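Local coordinates for protein endonuclease II (Enterobacteria phage t4, PDB 2WSH) that nicks and cleaves cytosine-containing double-stranded host DNA in a sequence-specific manner, freeing host nucleotides for phage DNA synthesis, at residues Y15-Y20 and P126-L131; V42-A47 and N66-A71; G56-K59 and K63-N66; S84-S89 and P134-Q139. The protein carries 1 engineered substitution. All coordinates share one frame; numbering follows the deposited sequence. Where two conformers were deposited one is given.

Contacts 2 and 3 join helix 61-73 to the antiparallel sheet; contact 1 packs helix 121-132 on the chain leading into strand 18-23, and contact 4 packs helix 82-92 on the C-terminal loop. Contact 1 encloses contacts 2 and 3 along the sequence and crosses contact 4, which it touches through I129. Contacts 2 and 3 have centres about 5 Å apart, share N66, use the neighbouring strands 42-48 and 51-58 respectively, and both touch the phosphate, consistent with their lining the GIY-YIG active site. The centre of contact 4 is about 11 Å from that of contact 2; the centre of contact 1 is about 14 Å from those of contacts 2 and 3.

Contact 1 of 4, residues Y15-Y20 and P126-L131; sequences YSFIKY and PLFIKL
The carbonyl O of Y15 accepts a hydrogen bond from R102 NH1, while the side chain of Y15 turns to the helix and lays a ring face against F128. F128 CE1 approaches that face nearer its rim than its middle, 3.7 Å from Y15 CD1. The two rings make a T-shaped (edge-to-face) pair with planes at 77° and centroids 5.4 Å apart. F128 is used twice: its edge addresses Y15, and one of its faces receives the edge of F17 in a second T-shaped pair, planes at 66°, with F17 CE2 3.9 Å from F128 CZ.

In this GIY-YIG fold the resulting aromatic cluster packs helix 121-132 against the chain between helix 8-14 and strand 18-23, and it borders the central sheet, since F17 also touches I43 and A45 of strand 42-48 and F128 touches I43. Further along the same helix, L131 has CG anti to its backbone N (chi1 -176°), which carries CD2 to the phenol end of Y15, 3.3 Å from OH and 3.9 Å from CZ. A second subunit of the tetramer adds to the packing, its L113 lying on F128 and its E112 on Y15.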
# COMPACT_ATOMS: atom_id res chain seq x y z
N TYR A 15 -10.58 14.69 11.59
CA TYR A 15 -9.63 14.38 10.53
C TYR A 15 -8.21 14.80 10.87
O TYR A 15 -7.35 14.88 9.99
CB TYR A 15 -10.08 15.01 9.22
CG TYR A 15 -11.39 14.44 8.74
CD1 TYR A 15 -11.43 13.27 8.00
CD2 TYR A 15 -12.59 15.06 9.06
CE1 TYR A 15 -12.63 12.74 7.57
CE2 TYR A 15 -13.80 14.53 8.64
CZ TYR A 15 -13.81 13.37 7.90
OH TYR A 15 -15.00 12.83 7.47
N SER A 16 -7.97 15.05 12.15
CA SER A 16 -6.64 15.38 12.63
C SER A 16 -6.00 16.54 11.87
O SER A 16 -4.85 16.47 11.46
CB SER A 16 -5.73 14.15 12.59
OG SER A 16 -6.13 13.19 13.56
N PHE A 17 -6.77 17.61 11.68
CA PHE A 17 -6.20 18.85 11.18
C PHE A 17 -5.61 19.60 12.36
O PHE A 17 -6.27 19.81 13.37
CB PHE A 17 -7.25 19.71 10.48
CG PHE A 17 -7.53 19.30 9.06
CD1 PHE A 17 -6.77 19.82 8.02
CD2 PHE A 17 -8.54 18.40 8.76
CE1 PHE A 17 -7.03 19.45 6.71
CE2 PHE A 17 -8.80 18.03 7.45
CZ PHE A 17 -8.04 18.56 6.43
N ILE A 18 -4.35 19.99 12.23
CA ILE A 18 -3.69 20.76 13.28
C ILE A 18 -3.49 22.19 12.79
O ILE A 18 -3.04 22.41 11.67
CB ILE A 18 -2.36 20.12 13.67
CG1 ILE A 18 -2.61 18.76 14.34
CG2 ILE A 18 -1.57 21.03 14.60
CD1 ILE A 18 -1.40 17.89 14.42
N LYS A 19 -3.85 23.16 13.63
CA LYS A 19 -3.70 24.56 13.26
C LYS A 19 -2.25 24.89 12.97
O LYS A 19 -1.36 24.61 13.78
CB LYS A 19 -4.24 25.49 14.34
CG LYS A 19 -3.85 26.94 14.12
CD LYS A 19 -4.75 27.90 14.88
CE LYS A 19 -4.31 29.33 14.64
NZ LYS A 19 -5.20 30.31 15.33
N TYR A 20 -2.01 25.47 11.80
CA TYR A 20 -0.66 25.76 11.36
C TYR A 20 -0.32 27.22 11.64
O TYR A 20 0.68 27.52 12.28
CB TYR A 20 -0.51 25.44 9.88
CG TYR A 20 0.87 25.74 9.32
CD1 TYR A 20 1.98 25.01 9.72
CD2 TYR A 20 1.05 26.74 8.37
CE1 TYR A 20 3.24 25.28 9.21
CE2 TYR A 20 2.29 27.02 7.85
CZ TYR A 20 3.38 26.29 8.27
OH TYR A 20 4.62 26.57 7.74
N PRO A 126 -9.45 15.29 -3.46
CA PRO A 126 -10.73 15.08 -4.16
C PRO A 126 -11.84 14.62 -3.21
O PRO A 126 -12.99 15.02 -3.39
CB PRO A 126 -10.41 13.96 -5.15
CG PRO A 126 -8.95 14.07 -5.39
CD PRO A 126 -8.35 14.55 -4.10
N LEU A 127 -11.49 13.80 -2.23
CA LEU A 127 -12.48 13.24 -1.31
C LEU A 127 -12.94 14.26 -0.27
O LEU A 127 -14.10 14.25 0.14
CB LEU A 127 -11.93 11.99 -0.62
CG LEU A 127 -11.72 10.77 -1.52
CD1 LEU A 127 -11.06 9.65 -0.74
CD2 LEU A 127 -13.04 10.30 -2.13
N PHE A 128 -12.04 15.13 0.17
CA PHE A 128 -12.41 16.20 1.09
C PHE A 128 -13.32 17.21 0.39
O PHE A 128 -14.28 17.70 0.98
CB PHE A 128 -11.17 16.91 1.63
CG PHE A 128 -10.56 16.23 2.83
CD1 PHE A 128 -11.27 16.11 4.01
CD2 PHE A 128 -9.27 15.73 2.78
CE1 PHE A 128 -10.72 15.49 5.12
CE2 PHE A 128 -8.70 15.10 3.88
CZ PHE A 128 -9.43 14.99 5.05
N ILE A 129 -13.00 17.52 -0.86
CA ILE A 129 -13.79 18.47 -1.63
C ILE A 129 -15.21 17.94 -1.86
O ILE A 129 -16.18 18.66 -1.67
CB ILE A 129 -13.10 18.80 -2.96
CG1 ILE A 129 -11.79 19.55 -2.70
CG2 ILE A 129 -14.03 19.63 -3.84
CD1 ILE A 129 -10.97 19.79 -3.96
N LYS A 130 -15.32 16.67 -2.25
CA LYS A 130 -16.63 16.05 -2.43
C LYS A 130 -17.38 15.96 -1.11
O LYS A 130 -18.60 16.03 -1.06
CB LYS A 130 -16.48 14.66 -3.05
CG LYS A 130 -17.73 13.80 -2.95
CD LYS A 130 -17.47 12.37 -3.39
CE LYS A 130 -17.52 12.23 -4.91
NZ LYS A 130 -18.91 12.22 -5.42
N LEU A 131 -16.62 15.82 -0.02
CA LEU A 131 -17.22 15.66 1.30
C LEU A 131 -17.82 16.97 1.83
O LEU A 131 -18.95 17.00 2.30
CB LEU A 131 -16.20 15.11 2.29
CG LEU A 131 -16.72 14.80 3.71
CD1 LEU A 131 -17.93 13.88 3.66
CD2 LEU A 131 -15.62 14.18 4.56

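Contact 2 of 4, residues V42-A47 and N66-A71; sequences VIYAIA and NYYRTA. With PO4 (phosphate ion), chain E.
The rings of Y44 and Y68 meet at their hydroxyl-bearing edges, each OH lying near the plane of the other ring. The two planes are inclined to each other by about 66°, and the phenols come from opposite directions, hydroxyl to hydroxyl. Y68 OH donates a hydrogen bond of 2.7 Å to Y44 OH. At the same edge of Y44 sits a phosphate ion, probably from the crystallisation liquor, and Y44 OH donates to its O4 at 2.5 Å, a doubtfully short length, so the exact position of the ion is uncertain. Y44 is the tyrosine of the first half of the GIY-YIG signature, here V42-I43-Y44 on strand 42-48, and Y54-I55-G56 on the paired strand forms the second half.

CG of Y44 is wedged between the backbone N and the carbonyl carbon (chi1 72°), a rotation that swings the ring off the strand toward helix 61-73 and brings its OH to the phosphate. The chain of bonds from Y68 OH to Y44 OH to O4 bends by about a right angle at Y44 OH. K83 NZ is hydrogen-bonded both to Y68 OH and to the phosphate, which also binds Y54 OH and R64 NH1. An anion held at this spot is consistent with a place for a DNA phosphate in the active site. Y68 is buried and further packed by S84 and I87 of helix 82-92. Apolar contacts flank the hydroxyl bond: Y44 CE1 lies 4.2 Å from Y68 CE2, and I46 CD1 comes obliquely to the Y68 ring, 4.4 Å from CZ.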
# COMPACT_ATOMS: atom_id res chain seq x y z
N VAL A 42 1.08 18.02 2.52
CA VAL A 42 -0.12 18.04 3.36
C VAL A 42 -1.37 18.49 2.62
O VAL A 42 -1.31 19.15 1.58
CB VAL A 42 0.05 19.00 4.56
CG1 VAL A 42 1.21 18.56 5.45
CG2 VAL A 42 0.26 20.42 4.07
N ILE A 43 -2.51 18.12 3.18
CA ILE A 43 -3.77 18.75 2.84
C ILE A 43 -3.89 19.94 3.77
O ILE A 43 -3.68 19.82 4.97
CB ILE A 43 -4.96 17.81 3.10
CG1 ILE A 43 -4.93 16.64 2.11
CG2 ILE A 43 -6.28 18.57 3.01
CD1 ILE A 43 -5.00 17.06 0.66
N TYR A 44 -4.18 21.11 3.21
CA TYR A 44 -4.39 22.26 4.07
C TYR A 44 -5.81 22.78 3.99
O TYR A 44 -6.51 22.56 3.00
CB TYR A 44 -3.35 23.36 3.81
CG TYR A 44 -3.49 24.14 2.52
CD1 TYR A 44 -4.20 25.33 2.47
CD2 TYR A 44 -2.87 23.70 1.35
CE1 TYR A 44 -4.30 26.06 1.31
CE2 TYR A 44 -2.98 24.42 0.17
CZ TYR A 44 -3.69 25.60 0.16
OH TYR A 44 -3.80 26.33 -0.99
N ALA A 45 -6.25 23.43 5.06
CA ALA A 45 -7.60 23.93 5.13
C ALA A 45 -7.55 25.40 5.49
O ALA A 45 -6.81 25.81 6.38
CB ALA A 45 -8.40 23.16 6.17
N ILE A 46 -8.32 26.21 4.77
CA ILE A 46 -8.46 27.61 5.11
C ILE A 46 -9.78 27.77 5.84
O ILE A 46 -10.82 27.29 5.38
CB ILE A 46 -8.44 28.50 3.87
CG1 ILE A 46 -7.17 28.25 3.06
CG2 ILE A 46 -8.55 29.97 4.26
CD1 ILE A 46 -6.99 29.19 1.89
N ALA A 47 -9.74 28.45 6.99
CA ALA A 47 -10.93 28.68 7.80
C ALA A 47 -11.13 30.16 8.05
O ALA A 47 -10.18 30.87 8.39
CB ALA A 47 -10.82 27.93 9.13
N ASN A 66 2.99 31.83 2.30
CA ASN A 66 3.73 33.05 2.00
C ASN A 66 3.40 33.60 0.61
O ASN A 66 3.45 34.81 0.39
CB ASN A 66 5.24 32.83 2.17
CG ASN A 66 5.69 33.04 3.60
OD1 ASN A 66 6.50 32.28 4.12
ND2 ASN A 66 5.16 34.07 4.24
N TYR A 67 3.08 32.70 -0.32
CA TYR A 67 2.59 33.09 -1.64
C TYR A 67 1.33 33.93 -1.47
O TYR A 67 1.21 35.01 -2.07
CB TYR A 67 2.31 31.83 -2.47
CG TYR A 67 1.51 32.04 -3.74
CD1 TYR A 67 2.13 32.05 -4.99
CD2 TYR A 67 0.13 32.21 -3.70
CE1 TYR A 67 1.40 32.23 -6.15
CE2 TYR A 67 -0.61 32.39 -4.86
CZ TYR A 67 0.03 32.40 -6.08
OH TYR A 67 -0.70 32.58 -7.23
N TYR A 68 0.39 33.45 -0.66
CA TYR A 68 -0.83 34.19 -0.36
C TYR A 68 -0.49 35.55 0.24
O TYR A 68 -0.97 36.58 -0.23
CB TYR A 68 -1.73 33.43 0.62
CG TYR A 68 -2.44 32.22 0.03
CD1 TYR A 68 -3.25 32.35 -1.08
CD2 TYR A 68 -2.31 30.97 0.61
CE1 TYR A 68 -3.90 31.25 -1.62
CE2 TYR A 68 -2.96 29.87 0.09
CZ TYR A 68 -3.75 30.01 -1.02
OH TYR A 68 -4.40 28.91 -1.55
N ARG A 69 0.32 35.54 1.29
CA ARG A 69 0.71 36.77 1.97
C ARG A 69 1.31 37.79 1.02
O ARG A 69 0.93 38.96 1.03
CB ARG A 69 1.70 36.47 3.10
CG ARG A 69 2.39 37.71 3.64
CD ARG A 69 3.22 37.42 4.88
NE ARG A 69 3.68 38.65 5.51
CZ ARG A 69 4.79 39.30 5.17
NH1 ARG A 69 5.57 38.82 4.21
NH2 ARG A 69 5.13 40.42 5.79
N THR A 70 2.26 37.34 0.21
CA THR A 70 2.95 38.22 -0.73
C THR A 70 2.00 38.82 -1.76
O THR A 70 1.98 40.03 -1.96
CB THR A 70 4.08 37.48 -1.46
OG1 THR A 70 5.04 37.02 -0.50
CG2 THR A 70 4.77 38.41 -2.45
N ALA A 71 1.21 37.97 -2.41
CA ALA A 71 0.25 38.42 -3.40
C ALA A 71 -0.63 39.52 -2.84
O ALA A 71 -0.90 40.52 -3.51
CB ALA A 71 -0.61 37.26 -3.90
P PO4 E . -3.31 25.72 -4.40
O1 PO4 E . -4.57 25.00 -3.97
O2 PO4 E . -2.43 24.77 -5.18
O3 PO4 E . -3.64 26.91 -5.27
O4 PO4 E . -2.61 26.18 -3.15

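Contact 3 of 4, residues G56-K59 and K63-N66; sequences GKTK and KRIN. With PO4 (phosphate ion), chain E.
The second half of the GIY-YIG signature ends at G56, and the strand that carries it runs on through K57 and T58 beside the start of helix 61-73, where R64 reaches back over it. R64 NH1 donates a hydrogen bond of 3.0 Å to the carbonyl O of K57, with an N-H...O angle of 139° and the acceptor tilted out of the guanidinium plane. The same NH1 donates to O4 of the bound phosphate at 2.5 Å, a doubtfully short length. R64 was deposited in two conformers, and this geometry belongs to one of them.

CG of R64 is anti to the backbone N, and the chain then bends at chi2 (67°) and chi3 (45°), folding the guanidinium back between strand and anion. T58 OG1 lies over one face of that group, 3.0 Å from NH2, but at an angle too poor for a hydrogen bond; OG1 instead accepts from N60 N in the turn that leads to the helix. T58 CB lies on that same face, 3.5 Å from NH1. At the guanidinium edge a water accepts from K59 N and, more weakly, from R64 NH2. K57 directs its side chain elsewhere, to a salt bridge with D122.

The backbone carbonyl probably steadies the rotation of the guanidinium while its positive charge faces the phosphate, which is also bound by Y44, Y54 and K83. An arginine on the helix after the YIG strand, set beside the signature tyrosines, is a hallmark of GIY-YIG nuclease active sites.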
# COMPACT_ATOMS: atom_id res chain seq x y z
N GLY A 56 -6.96 22.64 0.15
CA GLY A 56 -5.89 22.62 -0.82
C GLY A 56 -4.90 21.50 -0.56
O GLY A 56 -4.97 20.84 0.48
N LYS A 57 -4.00 21.27 -1.50
CA LYS A 57 -2.90 20.34 -1.27
C LYS A 57 -1.60 21.04 -1.65
O LYS A 57 -1.60 21.91 -2.52
CB LYS A 57 -3.08 19.06 -2.09
CG LYS A 57 -3.08 19.29 -3.59
CD LYS A 57 -3.40 18.01 -4.35
CE LYS A 57 -3.36 18.22 -5.86
NZ LYS A 57 -3.84 17.02 -6.60
N THR A 58 -0.50 20.66 -1.00
CA THR A 58 0.79 21.31 -1.26
C THR A 58 1.99 20.46 -0.84
O THR A 58 1.93 19.72 0.14
CB THR A 58 0.88 22.68 -0.58
OG1 THR A 58 2.11 23.33 -0.95
CG2 THR A 58 0.82 22.54 0.93
N LYS A 59 3.08 20.58 -1.60
CA LYS A 59 4.33 19.92 -1.26
C LYS A 59 5.08 20.71 -0.18
O LYS A 59 6.01 20.20 0.44
CB LYS A 59 5.22 19.80 -2.50
CG LYS A 59 4.68 18.91 -3.61
CD LYS A 59 5.36 19.25 -4.93
CE LYS A 59 4.81 18.42 -6.09
NZ LYS A 59 5.58 17.16 -6.32
N LYS A 63 5.75 27.77 2.00
CA LYS A 63 5.85 28.46 0.72
C LYS A 63 4.48 28.89 0.18
O LYS A 63 4.33 30.02 -0.29
CB LYS A 63 6.58 27.60 -0.32
CG LYS A 63 8.06 27.94 -0.45
CD LYS A 63 8.69 27.26 -1.66
CE LYS A 63 8.11 27.80 -2.97
NZ LYS A 63 8.85 27.28 -4.15
N ARG A 64 3.50 28.00 0.27
CA ARG A 64 2.15 28.27 -0.23
C ARG A 64 1.49 29.43 0.51
O ARG A 64 0.90 30.32 -0.11
CB ARG A 64 1.28 27.02 -0.14
CG ARG A 64 -0.10 27.16 -0.79
CD ARG A 64 0.00 27.30 -2.30
NE ARG A 64 0.93 26.34 -2.88
CZ ARG A 64 0.62 25.10 -3.24
NH1 ARG A 64 -0.62 24.64 -3.09
NH2 ARG A 64 1.54 24.30 -3.76
N ILE A 65 1.58 29.43 1.83
CA ILE A 65 0.99 30.49 2.64
C ILE A 65 1.66 31.83 2.34
O ILE A 65 0.99 32.84 2.16
CB ILE A 65 1.08 30.20 4.15
CG1 ILE A 65 0.44 28.85 4.48
CG2 ILE A 65 0.42 31.32 4.94
CD1 ILE A 65 -0.78 28.54 3.66
N ASN A 66 2.99 31.83 2.30
CA ASN A 66 3.73 33.05 2.00
C ASN A 66 3.40 33.60 0.61
O ASN A 66 3.45 34.81 0.39
CB ASN A 66 5.24 32.83 2.17
CG ASN A 66 5.69 33.04 3.60
OD1 ASN A 66 6.50 32.28 4.12
ND2 ASN A 66 5.16 34.07 4.24
P PO4 E . -3.31 25.72 -4.40
O1 PO4 E . -4.57 25.00 -3.97
O2 PO4 E . -2.43 24.77 -5.18
O3 PO4 E . -3.64 26.91 -5.27
O4 PO4 E . -2.61 26.18 -3.15
O HOH W 1 2.66 22.12 -4.48

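Contact 4 of 4, residues S84-S89 and P134-Q139; sequences SALIHS and PPWNIQ
The chain after helix 121-132 makes a type I beta turn from P134 to N137, closed by N137 N to P134 O at 3.2 Å, and brings W136 CA within 8.5 Å of L86 CA on helix 82-92. From this turn W136 projects its indole along the helix surface. L86 covers one face: CB sits over the six-membered ring, 3.7 Å from its centroid and 22° off the normal, a CH-pi contact in which CB approaches CZ2 to 3.4 Å. L86 CG is anti to the carbonyl carbon (chi1 -69°), which places CD1 over the five-membered ring, 3.9 Å from CD2 of W136. I87 crosses W136 at about a right angle, its CG1 lying obliquely 3.6 Å from CZ3.

W136 thus joins helix 82-92 to the sheet of the GIY-YIG domain, touching I46 and I48 of strand 42-48 and V53 and Y54 of strand 51-58, while N137 OD1 accepts from I55 N. I87 also packs on Y68 and I72 of helix 61-73. Between helix and tail the contact is wholly apolar, so cohesion should come from burial of apolar surface and dispersion, including the CH-pi contact of L86 CB.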
# COMPACT_ATOMS: atom_id res chain seq x y z
N SER A 84 -6.65 34.73 -3.14
CA SER A 84 -5.93 35.80 -2.46
C SER A 84 -6.86 36.99 -2.22
O SER A 84 -6.80 37.64 -1.18
CB SER A 84 -4.70 36.23 -3.26
OG SER A 84 -3.71 35.22 -3.25
N ALA A 85 -7.73 37.25 -3.19
CA ALA A 85 -8.68 38.36 -3.09
C ALA A 85 -9.76 38.07 -2.04
O ALA A 85 -10.21 38.98 -1.34
CB ALA A 85 -9.32 38.64 -4.44
N LEU A 86 -10.16 36.81 -1.94
CA LEU A 86 -11.15 36.41 -0.94
C LEU A 86 -10.57 36.51 0.47
O LEU A 86 -11.23 36.97 1.40
CB LEU A 86 -11.64 34.99 -1.22
CG LEU A 86 -12.49 34.81 -2.48
CD1 LEU A 86 -12.35 33.41 -3.04
CD2 LEU A 86 -13.94 35.14 -2.21
N ILE A 87 -9.32 36.08 0.61
CA ILE A 87 -8.62 36.16 1.89
C ILE A 87 -8.48 37.61 2.34
O ILE A 87 -8.68 37.93 3.51
CB ILE A 87 -7.22 35.52 1.79
CG1 ILE A 87 -7.33 34.01 1.55
CG2 ILE A 87 -6.41 35.81 3.05
CD1 ILE A 87 -6.00 33.35 1.19
N HIS A 88 -8.16 38.49 1.40
CA HIS A 88 -7.95 39.90 1.73
C HIS A 88 -9.23 40.59 2.18
O HIS A 88 -9.21 41.40 3.11
CB HIS A 88 -7.32 40.65 0.56
CG HIS A 88 -6.87 42.03 0.92
ND1 HIS A 88 -6.96 43.10 0.05
CD2 HIS A 88 -6.33 42.53 2.06
CE1 HIS A 88 -6.49 44.19 0.63
NE2 HIS A 88 -6.11 43.87 1.85
N SER A 89 -10.35 40.27 1.53
CA SER A 89 -11.63 40.86 1.92
C SER A 89 -12.11 40.29 3.25
O SER A 89 -12.79 40.98 4.02
CB SER A 89 -12.68 40.68 0.82
OG SER A 89 -12.91 39.31 0.55
N PRO A 134 -16.28 22.78 -0.06
CA PRO A 134 -15.88 24.11 0.42
C PRO A 134 -16.17 25.16 -0.64
O PRO A 134 -16.00 24.87 -1.83
CB PRO A 134 -14.37 23.96 0.65
CG PRO A 134 -14.12 22.48 0.70
CD PRO A 134 -15.14 21.87 -0.20
N PRO A 135 -16.60 26.36 -0.23
CA PRO A 135 -17.07 27.42 -1.13
C PRO A 135 -16.01 27.84 -2.15
O PRO A 135 -16.34 28.13 -3.30
CB PRO A 135 -17.36 28.58 -0.18
CG PRO A 135 -17.56 27.94 1.15
CD PRO A 135 -16.63 26.78 1.18
N TRP A 136 -14.76 27.89 -1.72
CA TRP A 136 -13.68 28.42 -2.56
C TRP A 136 -13.11 27.39 -3.53
O TRP A 136 -12.27 27.72 -4.36
CB TRP A 136 -12.56 28.97 -1.69
CG TRP A 136 -12.97 30.14 -0.89
CD1 TRP A 136 -14.22 30.66 -0.76
CD2 TRP A 136 -12.12 30.94 -0.06
NE1 TRP A 136 -14.20 31.75 0.08
CE2 TRP A 136 -12.92 31.94 0.52
CE3 TRP A 136 -10.75 30.92 0.22
CZ2 TRP A 136 -12.40 32.90 1.39
CZ3 TRP A 136 -10.24 31.87 1.08
CH2 TRP A 136 -11.06 32.85 1.65
N ASN A 137 -13.56 26.14 -3.41
CA ASN A 137 -13.12 25.09 -4.32
C ASN A 137 -14.00 25.05 -5.57
O ASN A 137 -15.14 24.61 -5.52
CB ASN A 137 -13.15 23.73 -3.62
CG ASN A 137 -11.99 23.56 -2.66
OD1 ASN A 137 -12.13 23.77 -1.45
ND2 ASN A 137 -10.83 23.19 -3.19
N ILE A 138 -13.44 25.50 -6.69
CA ILE A 138 -14.17 25.51 -7.95
C ILE A 138 -14.24 24.09 -8.51
O ILE A 138 -13.22 23.52 -8.88
CB ILE A 138 -13.50 26.42 -8.99
CG1 ILE A 138 -13.17 27.78 -8.38
CG2 ILE A 138 -14.38 26.58 -10.22
CD1 ILE A 138 -14.38 28.52 -7.87
N GLN A 139 -15.44 23.54 -8.56
CA GLN A 139 -15.63 22.17 -9.03
C GLN A 139 -15.97 22.11 -10.52
O GLN A 139 -16.86 22.81 -10.99
CB GLN A 139 -16.72 21.47 -8.21
CG GLN A 139 -16.48 21.53 -6.71
CD GLN A 139 -17.53 20.78 -5.93
OE1 GLN A 139 -18.18 19.87 -6.45
NE2 GLN A 139 -17.71 21.14 -4.66